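Local coordinates for phenylacetaldehyde dehydrogenase (Burkholderia cenocepacia, PDB 4O5H), which probably catalyses the NAD+-dependent oxidation of phenylacetaldehyde to phenylacetate, at residues V402-A407 with V421-D426; K300-V305 with D331-R336; V292-D297 with Y324-V329; Q433-T438 with P459-G464. One frame throughout, in Å; residues are numbered along the deposited sequence.

How the contacts relate
All four contacts belong to the layered region built on the mostly parallel seven-stranded sheet that contains strands 419-425, 320-326 and 288-292. Contact 3 joins the last two of these strands. Contact 2, with its centre 9 Å from that of contact 3, packs helices 298-310 and 330-343 over Val292 and Ile325. Contact 1 lays the loop after strand 399-402 against strand 419-425, and its Ala422 CB meets Ile334 CD1 of contact 2 at 3.3 Å. Gln406 ties it to Tyr324 of contact 3 and Asp437 of contact 4. Contacts 2 and 4 stay about 13 Å apart at their nearest atoms. The connection from helix 298-310 to strand 320-326 probably carries the family's cysteine motif.

Contact 1: V402-A407 with V421-D426; sequences VDTTQA and VAMPFD
Val402 and Ala422 bring their CA atoms to 5.4 Å, where the chain leaves strand 399-402 and runs as a loop across strand 419-425. Just past that point a water continues the link between backbones: it accepts from Asp403 N at 2.8 Å and donates to Ala422 O at 2.7 Å. The side-chain contact is centred on Thr404, whose two branches divide the work. With chi1 at 52°, OG1 sits between the backbone N and the carbonyl carbon and is set against the Met423 thioether, 3.2 Å from Met423 CG and 3.3 Å from Met423 SD; the two side chains cross at about a right angle. The methyl CG2 of Thr404 instead meets Val421 CG1 at 4.0 Å. Farther along, Gln406 OE1 approaches Met423 SD at 3.6 Å, but the polar end of this side chain is held from elsewhere, OE1 by Tyr324 OH and NE2 by Asp437 OD2. Helix 409-412 adds Val411 beside Thr404 and Gln406. Buried Thr404 OG1 has no hydrogen-bond partner in the model and faces carbon and sulfur, which implies that the two segments rest on packing and one bridging water, next to the backbone pairing of Ala422 with Leu401.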
loop_
_atom_site.group_PDB
_atom_site.type_symbol
_atom_site.label_atom_id
_atom_site.label_comp_id
_atom_site.label_asym_id
_atom_site.label_seq_id
_atom_site.Cartn_x
_atom_site.Cartn_y
_atom_site.Cartn_z
ATOM N N VAL A 402 -8.627 25.768 -26.785
ATOM C CA VAL A 402 -9.995 25.362 -27.088
ATOM C C VAL A 402 -10.037 24.607 -28.418
ATOM O O VAL A 402 -9.036 24.484 -29.098
ATOM C CB VAL A 402 -10.962 26.556 -27.130
ATOM C CG1 VAL A 402 -10.976 27.251 -25.784
ATOM C CG2 VAL A 402 -10.604 27.532 -28.242
ATOM N N ASP A 403 -11.206 24.082 -28.753
ATOM C CA ASP A 403 -11.396 23.236 -29.930
ATOM C C ASP A 403 -10.593 21.976 -29.776
ATOM O O ASP A 403 -10.117 21.389 -30.753
ATOM C CB ASP A 403 -11.013 23.933 -31.243
ATOM C CG ASP A 403 -11.844 25.182 -31.536
ATOM O OD1 ASP A 403 -12.961 25.303 -31.026
ATOM O OD2 ASP A 403 -11.355 26.018 -32.308
ATOM N N THR A 404 -10.436 21.546 -28.539
ATOM C CA THR A 404 -9.728 20.295 -28.261
ATOM C C THR A 404 -10.701 19.134 -28.235
ATOM O O THR A 404 -11.894 19.330 -28.106
ATOM C CB THR A 404 -9.029 20.346 -26.913
ATOM O OG1 THR A 404 -9.972 20.741 -25.907
ATOM C CG2 THR A 404 -7.874 21.333 -26.938
ATOM N N THR A 405 -10.188 17.920 -28.381
ATOM C CA THR A 405 -11.005 16.699 -28.261
ATOM C C THR A 405 -10.295 15.705 -27.331
ATOM O O THR A 405 -9.080 15.811 -27.103
ATOM C CB THR A 405 -11.169 15.991 -29.614
ATOM O OG1 THR A 405 -9.882 15.544 -30.036
ATOM C CG2 THR A 405 -11.765 16.915 -30.663
ATOM N N GLN A 406 -11.033 14.704 -26.860
ATOM C CA GLN A 406 -10.481 13.723 -25.929
ATOM C C GLN A 406 -9.350 12.907 -26.538
ATOM O O GLN A 406 -8.540 12.360 -25.805
ATOM C CB GLN A 406 -11.580 12.784 -25.390
ATOM C CG GLN A 406 -12.670 13.504 -24.592
ATOM C CD GLN A 406 -12.155 14.092 -23.284
ATOM O OE1 GLN A 406 -12.117 15.318 -23.108
ATOM N NE2 GLN A 406 -11.728 13.213 -22.365
ATOM N N ALA A 407 -9.271 12.845 -27.858
ATOM C CA ALA A 407 -8.196 12.095 -28.501
ATOM C C ALA A 407 -6.854 12.814 -28.516
ATOM O O ALA A 407 -5.839 12.204 -28.811
ATOM C CB ALA A 407 -8.603 11.755 -29.944
ATOM N N VAL A 421 -6.872 22.931 -21.161
ATOM C CA VAL A 421 -7.730 22.559 -22.280
ATOM C C VAL A 421 -9.164 22.715 -21.779
ATOM O O VAL A 421 -9.454 22.341 -20.646
ATOM C CB VAL A 421 -7.448 21.151 -22.827
ATOM C CG1 VAL A 421 -6.024 21.070 -23.348
ATOM C CG2 VAL A 421 -7.689 20.054 -21.772
ATOM N N ALA A 422 -10.040 23.304 -22.603
ATOM C CA ALA A 422 -11.394 23.575 -22.152
ATOM C C ALA A 422 -12.420 23.180 -23.208
ATOM O O ALA A 422 -12.305 23.596 -24.376
ATOM C CB ALA A 422 -11.541 25.049 -21.838
ATOM N N MET A 423 -13.440 22.447 -22.770
ATOM C CA MET A 423 -14.489 21.894 -23.656
ATOM C C MET A 423 -15.870 21.983 -23.024
ATOM O O MET A 423 -15.992 21.960 -21.804
ATOM C CB MET A 423 -14.175 20.419 -23.947
ATOM C CG MET A 423 -12.950 20.205 -24.850
ATOM S SD MET A 423 -12.078 18.639 -24.531
ATOM C CE MET A 423 -11.199 19.073 -23.050
ATOM N N PRO A 424 -16.921 22.043 -23.859
ATOM C CA PRO A 424 -18.285 22.083 -23.394
ATOM C C PRO A 424 -18.879 20.709 -23.131
ATOM O O PRO A 424 -18.373 19.714 -23.608
ATOM C CB PRO A 424 -19.013 22.760 -24.559
ATOM C CG PRO A 424 -18.265 22.284 -25.776
ATOM C CD PRO A 424 -16.828 22.215 -25.328
ATOM N N PHE A 425 -19.954 20.669 -22.351
ATOM C CA PHE A 425 -20.793 19.496 -22.234
ATOM C C PHE A 425 -22.231 19.922 -22.095
ATOM O O PHE A 425 -22.516 21.005 -21.592
ATOM C CB PHE A 425 -20.402 18.620 -21.046
ATOM C CG PHE A 425 -20.718 19.223 -19.704
ATOM C CD1 PHE A 425 -21.931 18.985 -19.091
ATOM C CD2 PHE A 425 -19.745 19.962 -19.006
ATOM C CE1 PHE A 425 -22.221 19.532 -17.859
ATOM C CE2 PHE A 425 -20.019 20.494 -17.750
ATOM C CZ PHE A 425 -21.267 20.300 -17.191
ATOM N N ASP A 426 -23.143 19.041 -22.522
ATOM C CA ASP A 426 -24.589 19.335 -22.490
ATOM C C ASP A 426 -25.306 18.752 -21.319
ATOM O O ASP A 426 -26.322 19.270 -20.946
ATOM C CB ASP A 426 -25.262 18.839 -23.766
ATOM C CG ASP A 426 -24.836 19.635 -24.975
ATOM O OD1 ASP A 426 -24.479 20.834 -24.817
ATOM O OD2 ASP A 426 -24.806 19.050 -26.071
HETATM O O HOH W 1 -13.223 23.614 -26.875
#

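Contact 2: K300-V305 with D331-R336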
loop_
_atom_site.group_PDB
_atom_site.type_symbol
_atom_site.label_atom_id
_atom_site.label_comp_id
_atom_site.label_asym_id
_atom_site.label_seq_id
_atom_site.Cartn_x
_atom_site.Cartn_y
_atom_site.Cartn_z
ATOM N N LYS A 300 -17.053 34.235 -10.767
ATOM C CA LYS A 300 -16.514 33.311 -9.767
ATOM C C LYS A 300 -15.996 32.044 -10.417
ATOM O O LYS A 300 -14.920 31.509 -10.033
ATOM C CB LYS A 300 -17.592 32.905 -8.741
ATOM C CG LYS A 300 -17.235 31.662 -7.868
ATOM C CD LYS A 300 -16.884 31.890 -6.395
ATOM C CE LYS A 300 -17.150 30.666 -5.510
ATOM N NZ LYS A 300 -18.582 30.320 -5.297
ATOM N N ALA A 301 -16.760 31.519 -11.355
ATOM C CA ALA A 301 -16.365 30.273 -12.017
ATOM C C ALA A 301 -15.115 30.493 -12.845
ATOM O O ALA A 301 -14.181 29.673 -12.796
ATOM C CB ALA A 301 -17.492 29.733 -12.877
ATOM N N ALA A 302 -15.046 31.610 -13.552
ATOM C CA ALA A 302 -13.898 31.866 -14.399
ATOM C C ALA A 302 -12.642 32.057 -13.545
ATOM O O ALA A 302 -11.576 31.578 -13.895
ATOM C CB ALA A 302 -14.117 33.085 -15.275
ATOM N N GLN A 303 -12.772 32.765 -12.439
ATOM C CA GLN A 303 -11.628 32.976 -11.565
ATOM C C GLN A 303 -11.189 31.625 -10.990
ATOM O O GLN A 303 -10.016 31.367 -10.867
ATOM C CB GLN A 303 -11.985 33.976 -10.463
ATOM C CG GLN A 303 -10.804 34.452 -9.656
ATOM C CD GLN A 303 -9.858 35.296 -10.493
ATOM O OE1 GLN A 303 -10.263 36.300 -11.075
ATOM N NE2 GLN A 303 -8.625 34.855 -10.617
ATOM N N GLY A 304 -12.152 30.772 -10.666
ATOM C CA GLY A 304 -11.892 29.436 -10.160
ATOM C C GLY A 304 -11.191 28.523 -11.144
ATOM O O GLY A 304 -10.216 27.860 -10.783
ATOM N N VAL A 305 -11.621 28.544 -12.380
ATOM C CA VAL A 305 -10.999 27.778 -13.459
ATOM C C VAL A 305 -9.578 28.280 -13.718
ATOM O O VAL A 305 -8.643 27.483 -13.792
ATOM C CB VAL A 305 -11.832 27.885 -14.764
ATOM C CG1 VAL A 305 -11.062 27.367 -15.980
ATOM C CG2 VAL A 305 -13.153 27.140 -14.626
ATOM N N ASP A 331 -19.150 29.818 -23.307
ATOM C CA ASP A 331 -18.545 30.981 -23.977
ATOM C C ASP A 331 -18.229 32.086 -23.000
ATOM O O ASP A 331 -17.145 32.641 -23.022
ATOM C CB ASP A 331 -19.455 31.529 -25.083
ATOM C CG ASP A 331 -19.618 30.561 -26.236
ATOM O OD1 ASP A 331 -18.717 29.737 -26.497
ATOM O OD2 ASP A 331 -20.642 30.620 -26.886
ATOM N N GLY A 332 -19.153 32.380 -22.098
ATOM C CA GLY A 332 -18.916 33.415 -21.095
ATOM C C GLY A 332 -17.797 33.066 -20.115
ATOM O O GLY A 332 -16.974 33.918 -19.764
ATOM N N VAL A 333 -17.757 31.827 -19.663
ATOM C CA VAL A 333 -16.686 31.432 -18.750
ATOM C C VAL A 333 -15.301 31.483 -19.443
ATOM O O VAL A 333 -14.367 32.099 -18.939
ATOM C CB VAL A 333 -16.952 30.062 -18.136
ATOM C CG1 VAL A 333 -15.764 29.602 -17.304
ATOM C CG2 VAL A 333 -18.184 30.115 -17.244
ATOM N N ILE A 334 -15.191 30.893 -20.621
ATOM C CA ILE A 334 -13.931 30.832 -21.309
ATOM C C ILE A 334 -13.423 32.218 -21.745
ATOM O O ILE A 334 -12.212 32.521 -21.660
ATOM C CB ILE A 334 -13.989 29.810 -22.481
ATOM C CG1 ILE A 334 -12.686 29.086 -22.621
ATOM C CG2 ILE A 334 -14.284 30.501 -23.800
ATOM C CD1 ILE A 334 -12.395 28.187 -21.430
ATOM N N GLU A 335 -14.328 33.071 -22.196
ATOM C CA GLU A 335 -13.960 34.432 -22.534
ATOM C C GLU A 335 -13.312 35.083 -21.318
ATOM O O GLU A 335 -12.233 35.657 -21.418
ATOM C CB GLU A 335 -15.183 35.157 -22.991
ATOM C CG GLU A 335 -15.046 36.646 -23.278
ATOM C CD GLU A 335 -16.371 37.403 -23.085
ATOM O OE1 GLU A 335 -16.812 37.715 -21.938
ATOM O OE2 GLU A 335 -16.989 37.689 -24.114
ATOM N N ARG A 336 -13.938 34.924 -20.165
ATOM C CA ARG A 336 -13.400 35.485 -18.933
ATOM C C ARG A 336 -12.062 34.856 -18.522
ATOM O O ARG A 336 -11.165 35.567 -18.079
ATOM C CB ARG A 336 -14.395 35.360 -17.789
ATOM C CG ARG A 336 -15.605 36.275 -17.918
ATOM C CD ARG A 336 -16.692 35.804 -16.960
ATOM N NE ARG A 336 -17.786 36.751 -16.852
ATOM C CZ ARG A 336 -18.749 36.881 -17.754
ATOM N NH1 ARG A 336 -18.771 36.128 -18.858
ATOM N NH2 ARG A 336 -19.705 37.778 -17.565
#
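Gly332 O is gripped twice by Arg336, the same residue whose CB meets Ala302 across the helix pair. Arg336 NH1 donates to Gly332 O at 3.0 Å with an N-H...O angle of 163°; it comes from above the carbonyl plane, while the oxygen lies in the plane of the guanidinium. Arg336 N makes the regular helical bond to Gly332 O at 3.2 Å, arriving from the opposite face. Gly332 carries no side chain, which leaves room for NH1. NE forms a salt bridge with Asp299 OD1 of helix 298-310, so the guanidinium, at the end of a chain extended from CG to NE, is fixed from two directions.

Below this polar rim the contact is small and apolar. Ala302 CB touches Arg336 CB at 3.4 Å, a tight meeting, and lies 3.8 Å from Val333 O. Val333 has CG1 anti to the backbone N (chi1 174°), and its branches part: CG1 approaches Ala302 CA at 4.1 Å and Val305 CG2 at 4.5 Å, whereas CG2 reaches Ala301 CB at 4.4 Å. The axes of the two segments come within 8.6 Å at a crossing angle of -52°. Val292 below Ala301 and Val305, and Ala422 below Ile334, show that both helices lie on one face of the sheet, as in the alpha/beta catalytic domain of aldehyde dehydrogenases.

Contact 3: V292-D297 with Y324-V329; sequences VLPDVD and YIHSKV
Val292 and Ile325 form the tightly packed part of this contact, a parallel bridge with their CA atoms 4.7 Å apart. Two straight bonds flank it: Val292 N donates to Tyr324 O at 2.9 Å (169°), and His326 N donates to Val292 O at 3.0 Å (160°). On one face of the sheet the two side chains lie side by side and point the same way, with Val292 CG2 and Ile325 CG1 at 4.0 Å. Ala301 and Val305 cover Val292, and Val333 and Ile334 cover Ile325, which makes this the buried side.

Beyond the bridge both strands end, and the contact passes to exposed Pro294. Its CG stands over the centre of the His326 ring, 3.8 Å from the ring centroid and close to the normal, a CH-pi contact. His326 has CG anti to its backbone N (chi1 -171°), and ring atom ND1 accepts from Lys328 N at 3.0 Å, the donor tilted from the ring plane. This bond fixes the ring's rotation, and the ring also meets Phe425 edge-to-face. Val329 CG1 adds a contact at 3.9 Å to Pro294 O. Looser is the far limb of the type I turn from Leu293 to Val296: Asp295, tethered to Ser448 and Asn449, makes no contact across, and the bond from Val296 N to Leu293 O is weak.

Asp297 caps helix 298-310 through Lys300 N. Strand 288-292, helix 298-310 and the adjacent parallel strand 320-326 form a beta-alpha-beta crossover, with helix 330-343 following from its N-cap residue Val329.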
loop_
_atom_site.group_PDB
_atom_site.type_symbol
_atom_site.label_atom_id
_atom_site.label_comp_id
_atom_site.label_asym_id
_atom_site.label_seq_id
_atom_site.Cartn_x
_atom_site.Cartn_y
_atom_site.Cartn_z
ATOM N N VAL A 292 -17.807 22.617 -14.424
ATOM C CA VAL A 292 -18.596 23.807 -14.117
ATOM C C VAL A 292 -20.046 23.626 -14.523
ATOM O O VAL A 292 -20.375 23.492 -15.715
ATOM C CB VAL A 292 -17.991 25.034 -14.823
ATOM C CG1 VAL A 292 -18.769 26.311 -14.460
ATOM C CG2 VAL A 292 -16.504 25.160 -14.442
ATOM N N LEU A 293 -20.924 23.652 -13.524
ATOM C CA LEU A 293 -22.365 23.497 -13.762
ATOM C C LEU A 293 -23.012 24.834 -14.134
ATOM O O LEU A 293 -22.446 25.890 -13.873
ATOM C CB LEU A 293 -23.042 22.850 -12.549
ATOM C CG LEU A 293 -22.495 21.481 -12.146
ATOM C CD1 LEU A 293 -23.344 20.828 -11.067
ATOM C CD2 LEU A 293 -22.355 20.547 -13.352
ATOM N N PRO A 294 -24.202 24.790 -14.787
ATOM C CA PRO A 294 -24.729 26.010 -15.396
ATOM C C PRO A 294 -25.311 26.998 -14.404
ATOM O O PRO A 294 -25.634 28.093 -14.804
ATOM C CB PRO A 294 -25.831 25.502 -16.336
ATOM C CG PRO A 294 -26.209 24.172 -15.815
ATOM C CD PRO A 294 -24.969 23.602 -15.180
ATOM N N ASP A 295 -25.417 26.646 -13.126
ATOM C CA ASP A 295 -25.962 27.575 -12.139
ATOM C C ASP A 295 -24.939 28.556 -11.556
ATOM O O ASP A 295 -25.316 29.357 -10.711
ATOM C CB ASP A 295 -26.646 26.820 -10.998
ATOM C CG ASP A 295 -25.641 25.978 -10.128
ATOM O OD1 ASP A 295 -25.069 25.000 -10.646
ATOM O OD2 ASP A 295 -25.505 26.295 -8.929
ATOM N N VAL A 296 -23.666 28.489 -11.949
ATOM C CA VAL A 296 -22.635 29.325 -11.325
ATOM C C VAL A 296 -22.715 30.799 -11.651
ATOM O O VAL A 296 -23.254 31.206 -12.692
ATOM C CB VAL A 296 -21.182 28.902 -11.723
ATOM C CG1 VAL A 296 -20.866 27.521 -11.188
ATOM C CG2 VAL A 296 -20.965 28.951 -13.221
ATOM N N ASP A 297 -22.138 31.598 -10.774
ATOM C CA ASP A 297 -21.770 32.966 -11.103
ATOM C C ASP A 297 -20.603 32.897 -12.092
ATOM O O ASP A 297 -19.578 32.273 -11.798
ATOM C CB ASP A 297 -21.292 33.687 -9.853
ATOM C CG ASP A 297 -20.864 35.109 -10.134
ATOM O OD1 ASP A 297 -19.834 35.353 -10.779
ATOM O OD2 ASP A 297 -21.557 36.019 -9.679
ATOM N N TYR A 324 -14.299 21.253 -18.105
ATOM C CA TYR A 324 -15.522 20.875 -18.779
ATOM C C TYR A 324 -16.600 21.804 -18.248
ATOM O O TYR A 324 -16.973 21.749 -17.075
ATOM C CB TYR A 324 -15.837 19.400 -18.510
ATOM C CG TYR A 324 -14.784 18.492 -19.085
ATOM C CD1 TYR A 324 -14.689 18.287 -20.456
ATOM C CD2 TYR A 324 -13.827 17.887 -18.262
ATOM C CE1 TYR A 324 -13.701 17.465 -20.980
ATOM C CE2 TYR A 324 -12.842 17.083 -18.769
ATOM C CZ TYR A 324 -12.763 16.870 -20.125
ATOM O OH TYR A 324 -11.783 16.085 -20.640
ATOM N N ILE A 325 -17.131 22.640 -19.135
ATOM C CA ILE A 325 -18.043 23.690 -18.739
ATOM C C ILE A 325 -19.359 23.546 -19.495
ATOM O O ILE A 325 -19.368 23.346 -20.703
ATOM C CB ILE A 325 -17.464 25.067 -19.081
ATOM C CG1 ILE A 325 -16.114 25.242 -18.389
ATOM C CG2 ILE A 325 -18.432 26.165 -18.690
ATOM C CD1 ILE A 325 -15.218 26.241 -19.115
ATOM N N HIS A 326 -20.460 23.597 -18.752
ATOM C CA HIS A 326 -21.738 23.375 -19.339
ATOM C C HIS A 326 -21.933 24.343 -20.519
ATOM O O HIS A 326 -21.604 25.523 -20.427
ATOM C CB HIS A 326 -22.835 23.527 -18.284
ATOM C CG HIS A 326 -24.178 23.105 -18.772
ATOM N ND1 HIS A 326 -24.930 23.888 -19.610
ATOM C CD2 HIS A 326 -24.887 21.968 -18.588
ATOM C CE1 HIS A 326 -26.054 23.272 -19.913
ATOM N NE2 HIS A 326 -26.050 22.102 -19.307
ATOM N N SER A 327 -22.510 23.829 -21.597
ATOM C CA SER A 327 -22.681 24.588 -22.824
ATOM C C SER A 327 -23.469 25.900 -22.666
ATOM O O SER A 327 -23.181 26.868 -23.360
ATOM C CB SER A 327 -23.350 23.713 -23.903
ATOM O OG SER A 327 -24.588 23.182 -23.449
ATOM N N LYS A 328 -24.439 25.957 -21.767
ATOM C CA LYS A 328 -25.144 27.224 -21.493
ATOM C C LYS A 328 -24.207 28.341 -21.026
ATOM O O LYS A 328 -24.475 29.507 -21.313
ATOM C CB LYS A 328 -26.348 27.058 -20.528
ATOM N N VAL A 329 -23.095 28.028 -20.375
ATOM C CA VAL A 329 -22.195 29.074 -19.898
ATOM C C VAL A 329 -20.748 28.999 -20.423
ATOM O O VAL A 329 -19.899 29.785 -20.013
ATOM C CB VAL A 329 -22.184 29.122 -18.361
ATOM C CG1 VAL A 329 -23.597 29.390 -17.832
ATOM C CG2 VAL A 329 -21.609 27.842 -17.755
#

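Contact 4: Q433-T438 with P459-G464; sequences QLANDT and PRIAAG
Asn436 of helix 428-436, which follows strand 419-425, joins the 459-464 loop leading to strand 465-468, an edge strand, within this chain, of the mostly parallel sheet. Its carboxamide bonds to the backbone on both flanks of Ile461. On one flank ND2 donates to Arg460 O at 2.9 Å with an N-H...O angle of 166°, in the plane of the carbonyl as well as of the amide. On the other, Ala462 N donates to Asn436 OD1, also at 2.9 Å and at 172°, tilted somewhat from the plane of the side-chain carbonyl. The two bonds support the modelled flip of the amide and fix its rotation. The amide pairs with Arg460 O and Ala462 N as a peptide group would, joining the helix to the loop between helix 451-457 and strand 465-468 in an alternating beta-alpha fold. Ala462 itself is the centre of an inverse gamma turn, and its CB lies 3.7 Å from Asn436 OD1. Beneath the amide, Ala435 CB meets Ile461 CD1 at 4.0 Å, and both side chains rest on Ile291 of the sheet. Lys504 of the second subunit bonds to Ile461 O, and Gly464 makes backbone hydrogen bonds to that subunit.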
loop_
_atom_site.group_PDB
_atom_site.type_symbol
_atom_site.label_atom_id
_atom_site.label_comp_id
_atom_site.label_asym_id
_atom_site.label_seq_id
_atom_site.Cartn_x
_atom_site.Cartn_y
_atom_site.Cartn_z
ATOM N N GLN A 433 -18.613 11.119 -17.821
ATOM C CA GLN A 433 -17.862 10.301 -18.757
ATOM C C GLN A 433 -16.531 10.999 -19.154
ATOM O O GLN A 433 -15.469 10.370 -19.141
ATOM C CB GLN A 433 -18.706 9.940 -19.964
ATOM C CG GLN A 433 -18.008 9.055 -20.974
ATOM C CD GLN A 433 -17.351 9.843 -22.109
ATOM O OE1 GLN A 433 -17.895 10.837 -22.671
ATOM N NE2 GLN A 433 -16.154 9.407 -22.450
ATOM N N LEU A 434 -16.596 12.289 -19.476
ATOM C CA LEU A 434 -15.402 13.019 -19.887
ATOM C C LEU A 434 -14.404 13.114 -18.747
ATOM O O LEU A 434 -13.215 12.891 -18.944
ATOM C CB LEU A 434 -15.774 14.402 -20.404
ATOM C CG LEU A 434 -16.601 14.399 -21.694
ATOM C CD1 LEU A 434 -17.224 15.770 -21.914
ATOM C CD2 LEU A 434 -15.783 13.984 -22.913
ATOM N N ALA A 435 -14.895 13.409 -17.546
ATOM C CA ALA A 435 -14.039 13.639 -16.430
ATOM C C ALA A 435 -13.267 12.357 -16.036
ATOM O O ALA A 435 -12.070 12.430 -15.723
ATOM C CB ALA A 435 -14.851 14.160 -15.257
ATOM N N ASN A 436 -13.938 11.214 -16.087
ATOM C CA ASN A 436 -13.317 9.934 -15.804
ATOM C C ASN A 436 -12.546 9.331 -16.970
ATOM O O ASN A 436 -11.901 8.320 -16.784
ATOM C CB ASN A 436 -14.339 8.908 -15.299
ATOM C CG ASN A 436 -14.855 9.231 -13.912
ATOM O OD1 ASN A 436 -14.133 9.771 -13.080
ATOM N ND2 ASN A 436 -16.090 8.882 -13.652
ATOM N N ASP A 437 -12.570 9.962 -18.135
ATOM C CA ASP A 437 -11.864 9.464 -19.328
ATOM C C ASP A 437 -10.366 9.861 -19.283
ATOM O O ASP A 437 -9.896 10.733 -20.044
ATOM C CB ASP A 437 -12.562 10.003 -20.603
ATOM C CG ASP A 437 -11.894 9.536 -21.891
ATOM O OD1 ASP A 437 -11.417 8.385 -21.914
ATOM O OD2 ASP A 437 -11.815 10.324 -22.866
ATOM N N THR A 438 -9.648 9.181 -18.390
ATOM C CA THR A 438 -8.240 9.442 -18.084
ATOM C C THR A 438 -7.731 8.217 -17.354
ATOM O O THR A 438 -8.487 7.575 -16.624
ATOM C CB THR A 438 -8.055 10.714 -17.232
ATOM O OG1 THR A 438 -6.695 10.860 -16.846
ATOM C CG2 THR A 438 -8.907 10.680 -15.944
ATOM N N PRO A 459 -19.966 11.244 -5.811
ATOM C CA PRO A 459 -19.656 9.788 -5.806
ATOM C C PRO A 459 -19.241 9.236 -7.151
ATOM O O PRO A 459 -18.614 8.197 -7.183
ATOM C CB PRO A 459 -20.987 9.132 -5.434
ATOM C CG PRO A 459 -21.702 10.185 -4.674
ATOM C CD PRO A 459 -21.340 11.484 -5.366
ATOM N N ARG A 460 -19.566 9.922 -8.226
ATOM C CA ARG A 460 -19.338 9.410 -9.587
ATOM C C ARG A 460 -17.977 9.742 -10.178
ATOM O O ARG A 460 -17.573 9.155 -11.194
ATOM C CB ARG A 460 -20.414 9.966 -10.513
ATOM C CG ARG A 460 -21.815 9.604 -10.110
ATOM C CD ARG A 460 -22.867 10.231 -11.053
ATOM N NE ARG A 460 -22.887 9.547 -12.343
ATOM C CZ ARG A 460 -23.501 9.969 -13.429
ATOM N NH1 ARG A 460 -24.183 11.109 -13.452
ATOM N NH2 ARG A 460 -23.432 9.233 -14.522
ATOM N N ILE A 461 -17.271 10.703 -9.575
ATOM C CA ILE A 461 -15.978 11.118 -10.086
ATOM C C ILE A 461 -14.896 10.286 -9.413
ATOM O O ILE A 461 -14.779 10.299 -8.179
ATOM C CB ILE A 461 -15.731 12.610 -9.809
ATOM C CG1 ILE A 461 -16.808 13.452 -10.502
ATOM C CG2 ILE A 461 -14.357 13.016 -10.302
ATOM C CD1 ILE A 461 -16.939 13.128 -11.968
ATOM N N ALA A 462 -14.097 9.573 -10.212
ATOM C CA ALA A 462 -13.042 8.680 -9.630
ATOM C C ALA A 462 -11.781 9.452 -9.404
ATOM O O ALA A 462 -10.845 9.384 -10.214
ATOM C CB ALA A 462 -12.786 7.484 -10.533
ATOM N N ALA A 463 -11.743 10.204 -8.305
ATOM C CA ALA A 463 -10.563 10.942 -7.919
ATOM C C ALA A 463 -10.359 10.862 -6.406
ATOM O O ALA A 463 -11.324 10.772 -5.630
ATOM C CB ALA A 463 -10.661 12.379 -8.330
ATOM N N GLY A 464 -9.121 10.928 -5.998
ATOM C CA GLY A 464 -8.788 10.840 -4.581
ATOM C C GLY A 464 -9.291 12.009 -3.742
ATOM O O GLY A 464 -9.511 11.823 -2.534
#